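Local atomic coordinates of iron transport multicopper oxidase FET3 (Saccharomyces cerevisiae, PDB entry 1ZPU), a protein that oxidises ferrous to ferric iron at the expense of dioxygen, using four copper ions, so that the iron can enter the yeast cell through the permease FTR1. Residues E181-D185 with T242-T246; F198-W204 with D226-V232; K345-T351 with V505-A511; E416-F421 with Q444-V448. All blocks are in the same frame, centred on the assembly; numbering follows the deposited sequence.

Contact 1 (E181-D185 with T242-T246); sequences EVQPD and TKNDT
This is a loop-to-loop contact at one end of the second cupredoxin-like domain, where the turn between strands 179-181 and 187-194 meets the loop leaving strand 235-241. Residues 182-184 are extended; Asp185 then swings into the left-handed region (phi/psi 49/56), which turns the chain toward strand 187-194. CA atoms pair as Asp185 with Thr242 (4.9 Å) and Pro184 with Asn244 (5.1 Å). Thr242, buried and with chi1 p, brings its two branches to different tasks: OG1 donates to Gln183 O at 2.6 Å, while CG2 lies 4.1 Å from Val182 CB. A short beta-branched residue suits this place, since its hydroxyl can serve a carbonyl while its methyl stays among apolar neighbours. The second bond runs between backbones, Asp185 N to Lys243 O at 3.0 Å. Pro184 has no amide hydrogen to satisfy and lays its ring on the other loop, CB 3.9 Å from Asn244 O and CG 3.9 Å from Thr246 OG1. Asp185 CB touches Asn244 OD1 at 3.3 Å; the carboxylate of Asp185 is hydrogen-bonded to His241. The contact is structural packing, remote from the coppers, and Thr246 touches an N-acetylglucosamine. Beneath it, Val182 and Thr242 rest on Met276 of strand 271-277 and Tyr188 of strand 187-194, so that the two loops close over the ends of strands from both sheets of the domain.

Contact 2 (F198-W204 with D226-V232); sequences FVSQYFW and DMLYITV
Phe203 (chi1 t) and Ile230 (chi1 m) meet on one face of an antiparallel strand pair, CB to CD1 4.3 Å; with Leu228 they pack on Ile192 of strand 187-194, in the facing sheet. On the other face Tyr229 (chi1 t) points its ring edge at the face of Tyr202 (chi1 m), a T-shaped stack with centroids 5.2 Å apart and planes at 67°. Met227 continues this row: its CE makes a CH-pi contact 4.2 Å from the centroid of the six-membered ring of Trp204 (chi1 p), and its SD lies 5.2 Å from the Tyr202 centroid, an oblique Met-aromatic contact. Strand 228-230 is the edge strand of a cupredoxin-like sandwich sheet, running at 144° to strand 201-204 with axes 4.8 Å apart. Tyr202-Tyr229 is a non-hydrogen-bonded pair; Gln201-Ile230 and Phe203-Leu228 are hydrogen-bonded pairs, each with both N-O distances 2.9 Å. Past the ladder, the side chain of Val232 comes about 4 Å from that of the type 3 copper ligand His464. Small Ser200 (chi1 m) donates from OG to Tyr229 OH at 2.8 Å, and that phenol bonds to Asp257.

Contact 3 (K345-T351 with V505-A511); sequences KVPTLMT and VATEGNA
Val505 opens the segment with CG1 4.0 Å from Pro347 CD, beside Cys81 of the Cys81-Cys500 disulfide and against an N-acetylglucosamine. Ala506 sets its O 3.5 Å from Val346 CG1 and 3.7 Å from Pro347 CD. Thr507 places OG1 3.6 Å from Met350 CG. At Glu508 the backbone (phi/psi -115/-114) bends round Val346, whose CG1 comes to 3.4 Å of Glu508 N. Val346, extended and with chi1 t, is thus the side chain around which residues 506-511 curl; a compact branched residue fills such a loop without needing polar partners. The arrangement is a C-terminal tail wrapping the third cupredoxin-like domain at the start of short helix 348-352, where Pro347, which lacks an amide hydrogen, takes the N-cap position. No hydrogen bond joins the two segments, though Ser354 OG bonds to both Glu508 O and Met350 O. Gly509 (phi/psi -150/59) brings its CA within 3.7 Å of Thr351 CB. Asn510 and Ala511 have positive phi (52° and 56°) and carry the chain past Lys345: Asn510 N is 3.3 Å from Thr351 CG2, and Ala511 CB lies 4.0 Å from Lys345 CD, whose long chain runs on to bond through NZ to Leu521 O.

Contact 4 (E416-F421 with Q444-V448); sequences EVPHSF and QSNFV
Three hydrogen bonds, spaced along two segments whose end-to-end directions differ by only 16°, tie the loop 416-421 to the start of strand 446-452. Gln444, buried, directs its side chain (chi1 m, chi2 t) at the loop, and NE2 donates to Glu416 O at 2.7 Å and also to Tyr410 O. Gln444 O accepts from His419 N at 3.2 Å and receives a CA-H...O contact from Pro418 CA at 3.3 Å. Pro418, having no amide hydrogen, needs no acceptor here, and its CG is 3.6 Å from Gln444 OE1. Asn446 (chi1 p) donates from ND2 to His419 O at 2.8 Å, and ND2 also makes a weak bond to Asp407 OD2, while OD1 accepts from Gln405. Gln444 has left-handed backbone angles (58/24), turning the chain into this strand of the third cupredoxin-like domain, whose Phe447 packs across the sandwich on Leu439 and Val441 of strand 438-441. Side-chain amides suit such a border because each presents both a donor and an acceptor to irregular backbone. The carboxylate of Glu416 is occupied by a salt bridge to Arg408 and a bond from Asp411 N, and Ser445 OG bonds to Arg408 O. At the apolar end Val448 CG2 sits over the face of the Phe421 ring (chi1 t), 3.6 Å from its centroid in a CH-pi contact, while Phe421 N donates to Asn385 OD1.

In the fold
Along the chain, contact 2 is nested within the span closed by contact 1, both in the second cupredoxin-like domain; contact 4 is likewise nested within contact 3, which ties the C-terminal tail to the third. The centre of contact 1 is about 25 Å from that of contact 2 and about 57 Å from that of contact 3, on the opposite side of the molecule. Contacts 2 and 4, centres about 22 Å apart and not touching, lie in adjoining domains; contact 2 itself reaches the third domain, through Tyr229 edge-to-face with Tyr440 and Phe198 with Trp467. Contact 2 also approaches the copper ligands His464 and His468, whereas contacts 1 and 3 lie away from the copper sites.

Contact 1 (E181-D185 with T242-T246)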
loop_
_atom_site.group_PDB
_atom_site.type_symbol
_atom_site.label_atom_id
_atom_site.label_comp_id
_atom_site.label_asym_id
_atom_site.label_seq_id
_atom_site.Cartn_x
_atom_site.Cartn_y
_atom_site.Cartn_z
ATOM N N GLU A 181 1.028 -19.516 20.428
ATOM C CA GLU A 181 1.342 -20.027 21.767
ATOM C C GLU A 181 1.985 -18.942 22.623
ATOM O O GLU A 181 3.051 -18.434 22.281
ATOM C CB GLU A 181 2.323 -21.190 21.663
ATOM C CG GLU A 181 1.996 -22.190 20.580
ATOM C CD GLU A 181 2.380 -23.595 20.993
ATOM O OE1 GLU A 181 1.487 -24.475 20.966
ATOM O OE2 GLU A 181 3.564 -23.816 21.370
ATOM N N VAL A 182 1.357 -18.592 23.739
ATOM C CA VAL A 182 1.880 -17.498 24.553
ATOM C C VAL A 182 2.371 -17.965 25.903
ATOM O O VAL A 182 2.080 -19.079 26.310
ATOM C CB VAL A 182 0.868 -16.328 24.730
ATOM C CG1 VAL A 182 0.658 -15.596 23.403
ATOM C CG2 VAL A 182 -0.447 -16.814 25.327
ATOM N N GLN A 183 3.134 -17.112 26.580
ATOM C CA GLN A 183 3.547 -17.333 27.971
ATOM C C GLN A 183 2.785 -16.378 28.882
ATOM O O GLN A 183 2.503 -15.248 28.492
ATOM C CB GLN A 183 5.047 -17.080 28.137
ATOM C CG GLN A 183 5.932 -17.996 27.323
ATOM C CD GLN A 183 5.990 -19.392 27.892
ATOM O OE1 GLN A 183 6.049 -19.590 29.116
ATOM N NE2 GLN A 183 5.979 -20.380 27.010
ATOM N N PRO A 184 2.451 -16.819 30.103
ATOM C CA PRO A 184 1.714 -15.945 31.023
ATOM C C PRO A 184 2.519 -14.707 31.405
ATOM O O PRO A 184 3.753 -14.742 31.384
ATOM C CB PRO A 184 1.523 -16.826 32.259
ATOM C CG PRO A 184 2.636 -17.836 32.179
ATOM C CD PRO A 184 2.748 -18.128 30.715
ATOM N N ASP A 185 1.822 -13.627 31.749
ATOM C CA ASP A 185 2.456 -12.409 32.269
ATOM C C ASP A 185 3.636 -11.955 31.408
ATOM O O ASP A 185 4.757 -11.806 31.877
ATOM C CB ASP A 185 2.891 -12.605 33.735
ATOM C CG ASP A 185 3.452 -11.331 34.355
ATOM O OD1 ASP A 185 2.882 -10.246 34.092
ATOM O OD2 ASP A 185 4.466 -11.406 35.090
ATOM N N THR A 242 -0.066 -10.407 28.377
ATOM C CA THR A 242 -0.785 -11.647 28.640
ATOM C C THR A 242 -1.153 -11.796 30.120
ATOM O O THR A 242 -0.508 -11.208 30.990
ATOM C CB THR A 242 0.024 -12.873 28.134
ATOM O OG1 THR A 242 1.255 -12.974 28.851
ATOM C CG2 THR A 242 0.334 -12.741 26.639
ATOM N N LYS A 243 -2.192 -12.590 30.378
ATOM C CA LYS A 243 -2.756 -12.802 31.701
ATOM C C LYS A 243 -1.919 -13.754 32.543
ATOM O O LYS A 243 -1.026 -14.414 32.025
ATOM C CB LYS A 243 -4.169 -13.370 31.558
ATOM C CG LYS A 243 -4.993 -12.676 30.505
ATOM C CD LYS A 243 -6.480 -12.642 30.821
ATOM C CE LYS A 243 -7.167 -11.660 29.863
ATOM N NZ LYS A 243 -8.528 -11.177 30.289
ATOM N N ASN A 244 -2.223 -13.828 33.841
ATOM C CA ASN A 244 -1.499 -14.709 34.751
ATOM C C ASN A 244 -1.935 -16.169 34.691
ATOM O O ASN A 244 -1.162 -17.061 35.045
ATOM C CB ASN A 244 -1.534 -14.170 36.182
ATOM C CG ASN A 244 -0.642 -12.953 36.355
ATOM O OD1 ASN A 244 0.021 -12.528 35.406
ATOM N ND2 ASN A 244 -0.626 -12.381 37.561
ATOM N N ASP A 245 -3.158 -16.414 34.227
ATOM C CA ASP A 245 -3.691 -17.772 34.139
ATOM C C ASP A 245 -3.342 -18.509 32.843
ATOM O O ASP A 245 -3.548 -18.007 31.729
ATOM C CB ASP A 245 -5.202 -17.754 34.313
ATOM C CG ASP A 245 -5.617 -17.337 35.696
ATOM O OD1 ASP A 245 -6.548 -16.505 35.794
ATOM O OD2 ASP A 245 -5.021 -17.835 36.685
ATOM N N THR A 246 -2.832 -19.719 33.008
ATOM C CA THR A 246 -2.609 -20.629 31.896
ATOM C C THR A 246 -3.827 -21.555 31.765
ATOM O O THR A 246 -3.747 -22.636 31.201
ATOM C CB THR A 246 -1.273 -21.393 32.102
ATOM O OG1 THR A 246 -0.201 -20.445 32.028
ATOM C CG2 THR A 246 -1.036 -22.461 31.027
#

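Contact 2 (F198-W204 with D226-V232)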
loop_
_atom_site.group_PDB
_atom_site.type_symbol
_atom_site.label_atom_id
_atom_site.label_comp_id
_atom_site.label_asym_id
_atom_site.label_seq_id
_atom_site.Cartn_x
_atom_site.Cartn_y
_atom_site.Cartn_z
ATOM N N PHE A 198 -7.326 -6.013 -1.210
ATOM C CA PHE A 198 -8.643 -5.426 -1.371
ATOM C C PHE A 198 -9.217 -4.961 -0.039
ATOM O O PHE A 198 -9.267 -3.783 0.248
ATOM C CB PHE A 198 -9.572 -6.447 -2.070
ATOM C CG PHE A 198 -10.996 -5.991 -2.261
ATOM C CD1 PHE A 198 -11.343 -4.644 -2.268
ATOM C CD2 PHE A 198 -11.993 -6.931 -2.499
ATOM C CE1 PHE A 198 -12.676 -4.243 -2.482
ATOM C CE2 PHE A 198 -13.336 -6.532 -2.704
ATOM C CZ PHE A 198 -13.663 -5.193 -2.693
ATOM N N VAL A 199 -9.601 -5.915 0.783
ATOM C CA VAL A 199 -10.566 -5.694 1.842
ATOM C C VAL A 199 -9.977 -5.185 3.186
ATOM O O VAL A 199 -9.004 -5.723 3.702
ATOM C CB VAL A 199 -11.349 -7.016 1.966
ATOM C CG1 VAL A 199 -11.574 -7.440 3.404
ATOM C CG2 VAL A 199 -12.620 -6.941 1.172
ATOM N N SER A 200 -10.551 -4.137 3.751
ATOM C CA SER A 200 -10.190 -3.725 5.127
ATOM C C SER A 200 -10.609 -4.785 6.150
ATOM O O SER A 200 -11.577 -5.516 5.944
ATOM C CB SER A 200 -10.917 -2.441 5.516
ATOM O OG SER A 200 -10.617 -1.340 4.681
ATOM N N GLN A 201 -9.919 -4.859 7.275
ATOM C CA GLN A 201 -10.303 -5.840 8.280
ATOM C C GLN A 201 -10.423 -5.229 9.649
ATOM O O GLN A 201 -9.657 -4.325 10.007
ATOM C CB GLN A 201 -9.287 -6.961 8.347
ATOM C CG GLN A 201 -9.158 -7.770 7.066
ATOM C CD GLN A 201 -8.374 -9.035 7.291
ATOM O OE1 GLN A 201 -8.377 -9.585 8.399
ATOM N NE2 GLN A 201 -7.691 -9.501 6.266
ATOM N N TYR A 202 -11.379 -5.718 10.429
ATOM C CA TYR A 202 -11.389 -5.407 11.847
ATOM C C TYR A 202 -10.584 -6.484 12.534
ATOM O O TYR A 202 -10.633 -7.660 12.143
ATOM C CB TYR A 202 -12.795 -5.386 12.423
ATOM C CG TYR A 202 -13.736 -4.442 11.752
ATOM C CD1 TYR A 202 -14.479 -4.862 10.653
ATOM C CD2 TYR A 202 -13.911 -3.135 12.221
ATOM C CE1 TYR A 202 -15.363 -4.014 10.027
ATOM C CE2 TYR A 202 -14.800 -2.265 11.603
ATOM C CZ TYR A 202 -15.525 -2.715 10.500
ATOM O OH TYR A 202 -16.417 -1.895 9.836
ATOM N N PHE A 203 -9.831 -6.090 13.548
ATOM C CA PHE A 203 -9.003 -7.025 14.265
ATOM C C PHE A 203 -9.137 -6.822 15.757
ATOM O O PHE A 203 -9.090 -5.681 16.234
ATOM C CB PHE A 203 -7.547 -6.848 13.870
ATOM C CG PHE A 203 -6.620 -7.777 14.579
ATOM C CD1 PHE A 203 -6.353 -9.036 14.053
ATOM C CD2 PHE A 203 -6.020 -7.400 15.782
ATOM C CE1 PHE A 203 -5.494 -9.901 14.703
ATOM C CE2 PHE A 203 -5.170 -8.251 16.445
ATOM C CZ PHE A 203 -4.908 -9.511 15.914
ATOM N N TRP A 204 -9.280 -7.927 16.491
ATOM C CA TRP A 204 -9.295 -7.881 17.951
ATOM C C TRP A 204 -8.986 -9.223 18.603
ATOM O O TRP A 204 -9.096 -10.276 17.966
ATOM C CB TRP A 204 -10.623 -7.333 18.476
ATOM C CG TRP A 204 -11.819 -8.240 18.344
ATOM C CD1 TRP A 204 -12.332 -9.050 19.307
ATOM C CD2 TRP A 204 -12.674 -8.392 17.194
ATOM N NE1 TRP A 204 -13.456 -9.701 18.840
ATOM C CE2 TRP A 204 -13.687 -9.315 17.547
ATOM C CE3 TRP A 204 -12.679 -7.840 15.903
ATOM C CZ2 TRP A 204 -14.698 -9.696 16.661
ATOM C CZ3 TRP A 204 -13.682 -8.224 15.017
ATOM C CH2 TRP A 204 -14.679 -9.146 15.403
ATOM N N ASP A 226 -9.803 -1.813 22.113
ATOM C CA ASP A 226 -10.264 -3.176 22.039
ATOM C C ASP A 226 -10.267 -3.648 20.603
ATOM O O ASP A 226 -10.271 -4.846 20.356
ATOM C CB ASP A 226 -11.675 -3.271 22.590
ATOM C CG ASP A 226 -11.753 -2.886 24.049
ATOM O OD1 ASP A 226 -12.824 -2.395 24.478
ATOM O OD2 ASP A 226 -10.738 -3.071 24.766
ATOM N N MET A 227 -10.263 -2.717 19.652
ATOM C CA MET A 227 -10.446 -3.077 18.247
ATOM C C MET A 227 -9.708 -2.155 17.255
ATOM O O MET A 227 -9.653 -0.933 17.437
ATOM C CB MET A 227 -11.943 -3.123 17.928
ATOM C CG MET A 227 -12.260 -3.799 16.609
ATOM S SD MET A 227 -14.015 -3.906 16.235
ATOM C CE MET A 227 -14.609 -4.857 17.623
ATOM N N LEU A 228 -9.146 -2.740 16.201
ATOM C CA LEU A 228 -8.535 -1.936 15.129
ATOM C C LEU A 228 -9.276 -2.092 13.821
ATOM O O LEU A 228 -9.797 -3.158 13.537
ATOM C CB LEU A 228 -7.074 -2.313 14.901
ATOM C CG LEU A 228 -6.085 -2.217 16.058
ATOM C CD1 LEU A 228 -4.779 -2.898 15.687
ATOM C CD2 LEU A 228 -5.848 -0.766 16.470
ATOM N N TYR A 229 -9.326 -1.021 13.037
ATOM C CA TYR A 229 -9.736 -1.104 11.639
ATOM C C TYR A 229 -8.470 -0.915 10.787
ATOM O O TYR A 229 -7.895 0.164 10.761
ATOM C CB TYR A 229 -10.794 -0.042 11.326
ATOM C CG TYR A 229 -11.333 -0.059 9.904
ATOM C CD1 TYR A 229 -12.387 -0.902 9.533
ATOM C CD2 TYR A 229 -10.781 0.767 8.927
ATOM C CE1 TYR A 229 -12.869 -0.927 8.225
ATOM C CE2 TYR A 229 -11.253 0.753 7.623
ATOM C CZ TYR A 229 -12.297 -0.086 7.276
ATOM O OH TYR A 229 -12.739 -0.062 5.968
ATOM N N ILE A 230 -8.020 -1.967 10.120
ATOM C CA ILE A 230 -6.785 -1.923 9.334
ATOM C C ILE A 230 -7.103 -2.087 7.852
ATOM O O ILE A 230 -7.608 -3.152 7.441
ATOM C CB ILE A 230 -5.819 -3.070 9.724
ATOM C CG1 ILE A 230 -5.771 -3.215 11.250
ATOM C CG2 ILE A 230 -4.453 -2.842 9.148
ATOM C CD1 ILE A 230 -4.787 -4.252 11.740
ATOM N N THR A 231 -6.815 -1.051 7.056
ATOM C CA THR A 231 -6.990 -1.127 5.603
ATOM C C THR A 231 -5.810 -1.877 5.029
ATOM O O THR A 231 -4.831 -2.118 5.723
ATOM C CB THR A 231 -7.051 0.277 4.908
ATOM O OG1 THR A 231 -5.724 0.792 4.697
ATOM C CG2 THR A 231 -7.891 1.288 5.692
ATOM N N VAL A 232 -5.873 -2.234 3.749
ATOM C CA VAL A 232 -4.732 -2.924 3.142
ATOM C C VAL A 232 -3.555 -1.974 3.148
ATOM O O VAL A 232 -3.743 -0.765 3.042
ATOM C CB VAL A 232 -5.012 -3.431 1.737
ATOM C CG1 VAL A 232 -6.137 -4.417 1.775
ATOM C CG2 VAL A 232 -5.324 -2.303 0.800
#

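Contact 3 (K345-T351 with V505-A511)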
loop_
_atom_site.group_PDB
_atom_site.type_symbol
_atom_site.label_atom_id
_atom_site.label_comp_id
_atom_site.label_asym_id
_atom_site.label_seq_id
_atom_site.Cartn_x
_atom_site.Cartn_y
_atom_site.Cartn_z
ATOM N N LYS A 345 5.050 5.547 -22.489
ATOM C CA LYS A 345 5.964 4.722 -23.289
ATOM C C LYS A 345 7.379 4.652 -22.706
ATOM O O LYS A 345 8.157 3.751 -23.039
ATOM C CB LYS A 345 6.019 5.232 -24.732
ATOM C CG LYS A 345 4.981 4.598 -25.664
ATOM C CD LYS A 345 4.836 5.358 -26.979
ATOM C CE LYS A 345 3.422 5.225 -27.531
ATOM N NZ LYS A 345 2.976 6.496 -28.192
ATOM N N VAL A 346 7.705 5.623 -21.852
ATOM C CA VAL A 346 9.003 5.703 -21.185
ATOM C C VAL A 346 8.764 6.048 -19.713
ATOM O O VAL A 346 8.033 6.998 -19.418
ATOM C CB VAL A 346 9.938 6.774 -21.841
ATOM C CG1 VAL A 346 11.328 6.746 -21.217
ATOM C CG2 VAL A 346 10.037 6.570 -23.347
ATOM N N PRO A 347 9.388 5.284 -18.790
ATOM C CA PRO A 347 9.222 5.469 -17.347
ATOM C C PRO A 347 9.474 6.913 -16.949
ATOM O O PRO A 347 10.398 7.526 -17.474
ATOM C CB PRO A 347 10.325 4.592 -16.753
ATOM C CG PRO A 347 10.627 3.582 -17.788
ATOM C CD PRO A 347 10.319 4.181 -19.105
ATOM N N THR A 348 8.667 7.441 -16.031
ATOM C CA THR A 348 8.776 8.836 -15.601
ATOM C C THR A 348 10.219 9.228 -15.290
ATOM O O THR A 348 10.746 10.174 -15.885
ATOM C CB THR A 348 7.908 9.129 -14.356
ATOM O OG1 THR A 348 6.610 8.546 -14.518
ATOM C CG2 THR A 348 7.763 10.634 -14.140
ATOM N N LEU A 349 10.850 8.483 -14.379
ATOM C CA LEU A 349 12.229 8.759 -13.964
ATOM C C LEU A 349 13.217 8.792 -15.136
ATOM O O LEU A 349 14.085 9.664 -15.204
ATOM C CB LEU A 349 12.686 7.768 -12.890
ATOM C CG LEU A 349 14.081 7.895 -12.269
ATOM C CD1 LEU A 349 14.283 9.214 -11.552
ATOM C CD2 LEU A 349 14.298 6.757 -11.314
ATOM N N MET A 350 13.062 7.857 -16.065
ATOM C CA MET A 350 13.927 7.782 -17.227
ATOM C C MET A 350 13.867 9.047 -18.091
ATOM O O MET A 350 14.876 9.431 -18.710
ATOM C CB MET A 350 13.609 6.527 -18.039
ATOM C CG MET A 350 14.373 5.284 -17.600
ATOM S SD MET A 350 14.039 4.719 -15.909
ATOM C CE MET A 350 14.707 3.053 -15.981
ATOM N N THR A 351 12.706 9.705 -18.123
ATOM C CA THR A 351 12.601 10.942 -18.904
ATOM C C THR A 351 13.190 12.126 -18.147
ATOM O O THR A 351 13.878 12.947 -18.752
ATOM C CB THR A 351 11.183 11.251 -19.502
ATOM O OG1 THR A 351 10.478 12.189 -18.680
ATOM C CG2 THR A 351 10.356 9.992 -19.702
ATOM N N VAL A 505 12.027 -1.672 -23.676
ATOM C CA VAL A 505 11.410 -0.420 -23.218
ATOM C C VAL A 505 12.484 0.669 -23.260
ATOM O O VAL A 505 13.591 0.487 -22.728
ATOM C CB VAL A 505 10.865 -0.543 -21.762
ATOM C CG1 VAL A 505 10.422 0.816 -21.215
ATOM C CG2 VAL A 505 9.718 -1.542 -21.695
ATOM N N ALA A 506 12.167 1.797 -23.885
ATOM C CA ALA A 506 13.157 2.856 -24.073
ATOM C C ALA A 506 13.482 3.613 -22.782
ATOM O O ALA A 506 12.712 3.596 -21.820
ATOM C CB ALA A 506 12.699 3.828 -25.154
ATOM N N THR A 507 14.648 4.261 -22.786
ATOM C CA THR A 507 14.982 5.315 -21.826
ATOM C C THR A 507 15.221 6.649 -22.567
ATOM O O THR A 507 16.356 7.124 -22.699
ATOM C CB THR A 507 16.187 4.968 -20.948
ATOM O OG1 THR A 507 16.602 6.161 -20.269
ATOM C CG2 THR A 507 17.372 4.398 -21.790
ATOM N N GLU A 508 14.136 7.244 -23.053
ATOM C CA GLU A 508 14.212 8.445 -23.878
ATOM C C GLU A 508 13.578 9.664 -23.196
ATOM O O GLU A 508 14.099 10.127 -22.184
ATOM C CB GLU A 508 13.609 8.157 -25.251
ATOM C CG GLU A 508 14.467 7.190 -26.088
ATOM C CD GLU A 508 13.883 6.902 -27.472
ATOM O OE1 GLU A 508 12.822 6.232 -27.544
ATOM O OE2 GLU A 508 14.498 7.331 -28.484
ATOM N N GLY A 509 12.475 10.183 -23.731
ATOM C CA GLY A 509 11.819 11.355 -23.145
ATOM C C GLY A 509 10.321 11.368 -23.379
ATOM O O GLY A 509 9.777 12.315 -23.952
ATOM N N ASN A 510 9.660 10.313 -22.905
ATOM C CA ASN A 510 8.260 10.015 -23.205
ATOM C C ASN A 510 7.922 10.000 -24.709
ATOM O O ASN A 510 7.834 11.053 -25.369
ATOM C CB ASN A 510 7.317 10.918 -22.427
ATOM C CG ASN A 510 5.898 10.413 -22.452
ATOM O OD1 ASN A 510 5.519 9.605 -23.311
ATOM N ND2 ASN A 510 5.095 10.882 -21.506
ATOM N N ALA A 511 7.709 8.784 -25.218
ATOM C CA ALA A 511 7.577 8.504 -26.638
ATOM C C ALA A 511 8.813 9.026 -27.368
ATOM O O ALA A 511 9.840 8.345 -27.375
ATOM C CB ALA A 511 6.271 9.082 -27.199
#

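Contact 4 (E416-F421 with Q444-V448)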
loop_
_atom_site.group_PDB
_atom_site.type_symbol
_atom_site.label_atom_id
_atom_site.label_comp_id
_atom_site.label_asym_id
_atom_site.label_seq_id
_atom_site.Cartn_x
_atom_site.Cartn_y
_atom_site.Cartn_z
ATOM N N GLU A 416 -27.571 10.543 1.944
ATOM C CA GLU A 416 -26.576 11.614 1.947
ATOM C C GLU A 416 -25.756 11.621 0.667
ATOM O O GLU A 416 -25.491 10.570 0.082
ATOM C CB GLU A 416 -25.659 11.497 3.156
ATOM C CG GLU A 416 -26.389 11.544 4.469
ATOM C CD GLU A 416 -25.459 11.392 5.648
ATOM O OE1 GLU A 416 -25.459 12.310 6.495
ATOM O OE2 GLU A 416 -24.726 10.382 5.728
ATOM N N VAL A 417 -25.373 12.825 0.251
ATOM C CA VAL A 417 -24.564 13.047 -0.945
ATOM C C VAL A 417 -23.091 13.285 -0.573
ATOM O O VAL A 417 -22.774 13.496 0.604
ATOM C CB VAL A 417 -25.094 14.258 -1.790
ATOM C CG1 VAL A 417 -26.287 13.850 -2.639
ATOM C CG2 VAL A 417 -25.419 15.458 -0.900
ATOM N N PRO A 418 -22.187 13.237 -1.571
ATOM C CA PRO A 418 -20.767 13.547 -1.361
ATOM C C PRO A 418 -20.502 14.989 -0.920
ATOM O O PRO A 418 -21.154 15.906 -1.403
ATOM C CB PRO A 418 -20.157 13.316 -2.751
ATOM C CG PRO A 418 -21.111 12.401 -3.443
ATOM C CD PRO A 418 -22.452 12.836 -2.966
ATOM N N HIS A 419 -19.547 15.168 -0.013
ATOM C CA HIS A 419 -19.125 16.492 0.427
ATOM C C HIS A 419 -17.629 16.682 0.246
ATOM O O HIS A 419 -16.829 15.854 0.686
ATOM C CB HIS A 419 -19.558 16.745 1.866
ATOM C CG HIS A 419 -21.036 16.886 2.011
ATOM N ND1 HIS A 419 -21.863 15.813 2.268
ATOM C CD2 HIS A 419 -21.844 17.961 1.872
ATOM C CE1 HIS A 419 -23.118 16.227 2.310
ATOM N NE2 HIS A 419 -23.134 17.526 2.071
ATOM N N SER A 420 -17.261 17.759 -0.438
ATOM C CA SER A 420 -15.858 18.081 -0.671
ATOM C C SER A 420 -15.272 18.840 0.515
ATOM O O SER A 420 -16.011 19.392 1.341
ATOM C CB SER A 420 -15.709 18.921 -1.937
ATOM O OG SER A 420 -15.884 18.134 -3.093
ATOM N N PHE A 421 -13.944 18.859 0.602
ATOM C CA PHE A 421 -13.263 19.747 1.528
ATOM C C PHE A 421 -13.498 21.164 1.071
ATOM O O PHE A 421 -13.380 21.456 -0.117
ATOM C CB PHE A 421 -11.763 19.469 1.543
ATOM C CG PHE A 421 -10.975 20.449 2.363
ATOM C CD1 PHE A 421 -11.100 20.481 3.750
ATOM C CD2 PHE A 421 -10.103 21.344 1.747
ATOM C CE1 PHE A 421 -10.370 21.391 4.511
ATOM C CE2 PHE A 421 -9.370 22.254 2.499
ATOM C CZ PHE A 421 -9.501 22.276 3.884
ATOM N N GLN A 444 -18.031 8.647 0.285
ATOM C CA GLN A 444 -18.539 9.944 -0.153
ATOM C C GLN A 444 -17.970 11.119 0.650
ATOM O O GLN A 444 -18.566 12.192 0.702
ATOM C CB GLN A 444 -20.069 9.956 -0.131
ATOM C CG GLN A 444 -20.737 8.823 -0.909
ATOM C CD GLN A 444 -22.161 9.171 -1.348
ATOM O OE1 GLN A 444 -22.461 9.195 -2.546
ATOM N NE2 GLN A 444 -23.035 9.460 -0.383
ATOM N N SER A 445 -16.804 10.924 1.255
ATOM C CA SER A 445 -16.225 11.938 2.127
ATOM C C SER A 445 -14.964 12.575 1.541
ATOM O O SER A 445 -14.786 12.610 0.330
ATOM C CB SER A 445 -15.968 11.358 3.518
ATOM O OG SER A 445 -15.924 12.397 4.476
ATOM N N ASN A 446 -14.105 13.099 2.408
ATOM C CA ASN A 446 -12.906 13.798 1.972
ATOM C C ASN A 446 -11.778 13.669 2.972
ATOM O O ASN A 446 -12.006 13.335 4.135
ATOM C CB ASN A 446 -13.204 15.285 1.700
ATOM C CG ASN A 446 -13.821 15.999 2.900
ATOM O OD1 ASN A 446 -13.124 16.399 3.834
ATOM N ND2 ASN A 446 -15.129 16.174 2.868
ATOM N N PHE A 447 -10.560 13.914 2.508
ATOM C CA PHE A 447 -9.442 14.103 3.413
ATOM C C PHE A 447 -8.444 15.115 2.882
ATOM O O PHE A 447 -8.471 15.467 1.697
ATOM C CB PHE A 447 -8.792 12.772 3.844
ATOM C CG PHE A 447 -7.959 12.074 2.785
ATOM C CD1 PHE A 447 -8.109 10.705 2.578
ATOM C CD2 PHE A 447 -6.985 12.743 2.054
ATOM C CE1 PHE A 447 -7.328 10.018 1.640
ATOM C CE2 PHE A 447 -6.211 12.070 1.110
ATOM C CZ PHE A 447 -6.379 10.703 0.910
ATOM N N VAL A 448 -7.598 15.611 3.779
ATOM C CA VAL A 448 -6.550 16.555 3.424
ATOM C C VAL A 448 -5.268 16.133 4.121
ATOM O O VAL A 448 -5.235 15.948 5.343
ATOM C CB VAL A 448 -6.905 18.014 3.801
ATOM C CG1 VAL A 448 -5.842 18.965 3.297
ATOM C CG2 VAL A 448 -8.235 18.416 3.227
#